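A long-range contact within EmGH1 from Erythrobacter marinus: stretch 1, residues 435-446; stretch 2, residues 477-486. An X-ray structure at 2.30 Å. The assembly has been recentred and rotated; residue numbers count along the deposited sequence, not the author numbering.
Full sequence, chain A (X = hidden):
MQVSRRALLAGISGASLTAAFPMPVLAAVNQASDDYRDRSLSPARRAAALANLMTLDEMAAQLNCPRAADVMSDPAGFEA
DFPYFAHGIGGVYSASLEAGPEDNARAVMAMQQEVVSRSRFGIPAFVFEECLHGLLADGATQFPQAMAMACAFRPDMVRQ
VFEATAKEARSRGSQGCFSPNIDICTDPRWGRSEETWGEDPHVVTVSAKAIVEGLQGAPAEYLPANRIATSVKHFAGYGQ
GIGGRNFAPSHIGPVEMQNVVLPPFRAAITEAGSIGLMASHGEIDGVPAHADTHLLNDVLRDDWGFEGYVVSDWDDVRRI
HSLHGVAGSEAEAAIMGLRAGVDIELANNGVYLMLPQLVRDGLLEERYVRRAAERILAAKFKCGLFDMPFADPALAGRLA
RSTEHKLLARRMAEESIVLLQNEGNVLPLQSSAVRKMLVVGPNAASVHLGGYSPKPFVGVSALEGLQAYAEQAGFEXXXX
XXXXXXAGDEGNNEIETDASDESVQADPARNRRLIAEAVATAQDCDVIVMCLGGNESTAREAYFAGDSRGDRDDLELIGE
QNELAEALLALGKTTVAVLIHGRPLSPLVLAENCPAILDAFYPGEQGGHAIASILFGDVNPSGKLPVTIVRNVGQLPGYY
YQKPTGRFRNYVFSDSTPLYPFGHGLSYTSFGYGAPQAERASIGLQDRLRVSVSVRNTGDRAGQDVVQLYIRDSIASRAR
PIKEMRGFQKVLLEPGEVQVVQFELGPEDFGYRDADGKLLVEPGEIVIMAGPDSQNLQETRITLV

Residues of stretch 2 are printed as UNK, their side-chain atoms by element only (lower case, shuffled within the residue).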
# COMPACT_ATOMS: atom_id res chain seq x y z
N ARG A 435 30.96 -36.81 -10.82
CA ARG A 435 30.99 -38.16 -10.29
C ARG A 435 29.85 -38.44 -9.31
O ARG A 435 29.11 -39.40 -9.50
CB ARG A 435 32.35 -38.44 -9.61
CG ARG A 435 32.27 -39.56 -8.56
CD ARG A 435 33.64 -40.04 -8.05
NE ARG A 435 34.00 -39.46 -6.75
CZ ARG A 435 33.32 -39.63 -5.61
NH1 ARG A 435 32.22 -40.38 -5.58
NH2 ARG A 435 33.74 -39.05 -4.50
N LYS A 436 29.68 -37.62 -8.28
CA LYS A 436 28.66 -37.88 -7.27
C LYS A 436 27.97 -36.58 -6.89
O LYS A 436 28.58 -35.72 -6.24
CB LYS A 436 29.25 -38.56 -6.04
CG LYS A 436 28.21 -39.16 -5.11
CD LYS A 436 28.85 -39.77 -3.88
CE LYS A 436 27.87 -40.65 -3.12
NZ LYS A 436 27.42 -40.03 -1.83
N MET A 437 26.70 -36.44 -7.26
CA MET A 437 25.92 -35.23 -7.02
C MET A 437 24.93 -35.46 -5.88
O MET A 437 24.17 -36.43 -5.89
CB MET A 437 25.17 -34.82 -8.28
CG MET A 437 24.07 -33.80 -8.04
SD MET A 437 22.95 -33.62 -9.43
CE MET A 437 24.01 -33.06 -10.75
N LEU A 438 24.95 -34.55 -4.90
CA LEU A 438 23.94 -34.53 -3.84
C LEU A 438 22.78 -33.63 -4.26
O LEU A 438 22.99 -32.45 -4.56
CB LEU A 438 24.54 -34.02 -2.53
CG LEU A 438 23.51 -33.70 -1.44
CD1 LEU A 438 22.85 -34.98 -0.91
CD2 LEU A 438 24.14 -32.92 -0.30
N VAL A 439 21.58 -34.19 -4.30
CA VAL A 439 20.35 -33.44 -4.53
C VAL A 439 19.64 -33.32 -3.19
O VAL A 439 19.24 -34.33 -2.61
CB VAL A 439 19.46 -34.11 -5.58
CG1 VAL A 439 18.18 -33.31 -5.82
CG2 VAL A 439 20.22 -34.27 -6.89
N VAL A 440 19.50 -32.09 -2.69
CA VAL A 440 19.11 -31.85 -1.30
C VAL A 440 18.15 -30.66 -1.22
O VAL A 440 18.28 -29.69 -1.97
CB VAL A 440 20.35 -31.61 -0.43
CG1 VAL A 440 21.27 -30.62 -1.12
CG2 VAL A 440 19.98 -31.08 0.95
N GLY A 441 17.20 -30.74 -0.28
CA GLY A 441 16.31 -29.64 0.01
C GLY A 441 14.85 -30.04 0.11
O GLY A 441 14.43 -31.11 -0.36
N PRO A 442 14.03 -29.18 0.72
CA PRO A 442 12.62 -29.53 0.91
C PRO A 442 11.85 -29.73 -0.39
O PRO A 442 10.84 -30.44 -0.38
CB PRO A 442 12.07 -28.34 1.71
CG PRO A 442 12.99 -27.20 1.37
CD PRO A 442 14.35 -27.83 1.22
N ASN A 443 12.32 -29.19 -1.51
CA ASN A 443 11.60 -29.34 -2.78
C ASN A 443 12.35 -30.21 -3.78
O ASN A 443 12.17 -30.05 -4.99
CB ASN A 443 11.30 -27.97 -3.38
CG ASN A 443 10.33 -27.19 -2.53
OD1 ASN A 443 9.63 -27.77 -1.69
ND2 ASN A 443 10.30 -25.86 -2.70
N ALA A 444 13.16 -31.16 -3.30
CA ALA A 444 13.90 -32.01 -4.23
C ALA A 444 13.11 -33.25 -4.62
O ALA A 444 12.94 -33.53 -5.81
CB ALA A 444 15.25 -32.42 -3.62
N ALA A 445 12.63 -34.00 -3.63
CA ALA A 445 12.01 -35.30 -3.84
C ALA A 445 10.52 -35.22 -4.11
O ALA A 445 9.95 -36.17 -4.66
CB ALA A 445 12.25 -36.19 -2.62
N SER A 446 9.89 -34.13 -3.73
CA SER A 446 8.48 -33.87 -3.94
C SER A 446 8.23 -33.17 -5.27
O SER A 446 9.05 -32.38 -5.75
CB SER A 446 7.94 -33.04 -2.77
OG SER A 446 8.92 -32.10 -2.30
N UNK A 477 24.05 -40.14 -7.97
CA UNK A 477 23.20 -39.16 -7.31
C UNK A 477 22.85 -39.69 -5.93
O UNK A 477 22.42 -40.84 -5.80
c UNK A 477 20.79 -38.40 -7.20
c UNK A 477 22.20 -37.84 -9.20
c UNK A 477 21.92 -38.86 -8.12
N UNK A 478 23.05 -38.88 -4.90
CA UNK A 478 22.48 -39.15 -3.59
C UNK A 478 21.50 -38.04 -3.23
O UNK A 478 21.55 -36.94 -3.78
c UNK A 478 23.05 -40.07 -1.30
c UNK A 478 23.55 -39.28 -2.50
o UNK A 478 23.99 -40.82 0.75
c UNK A 478 24.18 -40.66 -0.47
o UNK A 478 25.25 -40.97 -1.05
N UNK A 479 20.59 -38.36 -2.31
CA UNK A 479 19.53 -37.45 -1.93
C UNK A 479 19.53 -37.30 -0.42
O UNK A 479 19.71 -38.27 0.31
c UNK A 479 14.88 -36.28 -0.13
c UNK A 479 18.15 -37.96 -2.39
c UNK A 479 15.27 -37.59 0.07
c UNK A 479 15.55 -35.51 -1.06
c UNK A 479 16.99 -37.37 -1.60
o UNK A 479 13.83 -35.75 0.59
c UNK A 479 16.31 -38.13 -0.66
c UNK A 479 16.60 -36.05 -1.79
N UNK A 480 19.35 -36.06 0.03
CA UNK A 480 19.12 -35.75 1.43
C UNK A 480 17.95 -34.79 1.53
O UNK A 480 17.77 -33.91 0.68
c UNK A 480 20.38 -35.15 2.07
N UNK A 481 17.14 -34.96 2.58
CA UNK A 481 16.05 -34.03 2.83
C UNK A 481 16.56 -32.59 2.99
O UNK A 481 16.01 -31.65 2.40
c UNK A 481 14.12 -33.59 4.49
o UNK A 481 12.82 -34.54 2.70
n UNK A 481 12.16 -32.55 3.52
c UNK A 481 12.97 -33.60 3.49
c UNK A 481 15.28 -34.49 4.08
N UNK A 482 17.62 -32.41 3.77
CA UNK A 482 18.16 -31.08 4.02
C UNK A 482 17.41 -30.38 5.13
O UNK A 482 17.94 -30.22 6.23
N UNK A 483 16.18 -29.96 4.84
CA UNK A 483 15.25 -29.45 5.85
C UNK A 483 13.84 -29.55 5.28
O UNK A 483 13.64 -29.75 4.08
s UNK A 483 15.25 -26.79 4.93
c UNK A 483 15.57 -28.01 6.25
N UNK A 484 12.86 -29.42 6.17
CA UNK A 484 11.46 -29.37 5.81
C UNK A 484 10.95 -27.94 5.93
O UNK A 484 11.39 -27.18 6.79
c UNK A 484 10.62 -30.29 6.71
N UNK A 485 10.02 -27.58 5.04
CA UNK A 485 9.34 -26.29 5.11
C UNK A 485 8.12 -26.45 6.02
O UNK A 485 7.99 -25.77 7.05
c UNK A 485 8.94 -25.79 3.71
c UNK A 485 7.96 -24.62 3.81
c UNK A 485 9.93 -25.16 1.43
c UNK A 485 10.18 -25.42 2.90
N UNK A 486 7.25 -27.38 5.66
CA UNK A 486 6.07 -27.69 6.45
C UNK A 486 6.21 -29.09 7.04
O UNK A 486 6.80 -29.98 6.43
c UNK A 486 4.81 -27.57 5.59
c UNK A 486 4.40 -26.11 5.51
o UNK A 486 5.10 -28.04 4.27
O HOH W 1 12.89 -33.37 -0.79
O HOH W 2 10.14 -31.68 1.73

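Position 477 carries three side-chain carbons, one bearing the other two, with no heteroatom. One of the outer carbons lies 4.3 Å from Met437 SD and the other 4.2 Å from Val439 CG2, so the side chain packs on the sheet face shared by those residues. This beta-branched set is Val477.

Position 478 has three carbons in a chain, the third carrying two oxygens: a carboxylate. One of these oxygens stands 2.5 Å from Lys436 NZ, a very short hydrogen bond within a salt bridge. The chain is long enough to be Glu478, and the partner agrees.

At position 479 one carbon leads to a six-carbon ring bearing an oxygen. Ala444 CB meets the ring edge, 4.0 Å from a ring carbon, while Ala445 CB is 3.6 Å from the ring's oxygen. Water 1 lies 2.9 Å from that oxygen; it donates to Gly441 O and accepts from Ala445 N, tying the ring's end to the turn after strand 436-440. The ring with its oxygen defines Tyr479.

Position 480 shows a single carbon, its CB, 3.9 Å from Leu438 CD1 and 4.2 Å from Val440 CG2, on the opposite face from Val477 and Tyr479; hence Ala480.

Position 481 has three carbons, the last holding one oxygen and one nitrogen, an amide. The nitrogen donates to water 2 at 2.8 Å, and that water lies 2.5 Å from Pro442 O. This is Gln481.

Position 482 has no side-chain atom. An ideal CB would sit 2.7 Å from Val440 CG2, a clash, and the backbone angles (83/-72) independently call for glycine: Gly482.

Position 483 has one carbon followed by a sulfur, which is 4.0 Å from Pro442 CD, giving Cys483. Position 484 has one carbon pointing away from stretch 1, so Ala484. Position 485 has four carbons, forked at the first with one arm two carbons long; the inner carbon of that arm lies 3.7 Å from Pro442 CG, and this is Ile485. Position 486 has one carbon carrying an oxygen and a carbon, Thr486, which does not reach stretch 1.

The contact works as a parallel pairing of strands 436-440 and 477-480, whose axes cross at -26°. Glu478 N donates to Met437 O (2.9 Å), Val439 N to Glu478 O (2.8 Å, 173°) and Ala480 N to Val439 O (3.2 Å), so the bonds alternate in direction between the two strands. The pairing loosens at Gly441, whose N makes only weak bonds, to Ala480 O (3.4 Å) and Gln481 O (3.1 Å). Beyond it, Pro442 continues the contact by packing on Cys483 and Ile485. In all, 772 Å² is buried.

Stretch 2 477-486: VEYAQGCAIT
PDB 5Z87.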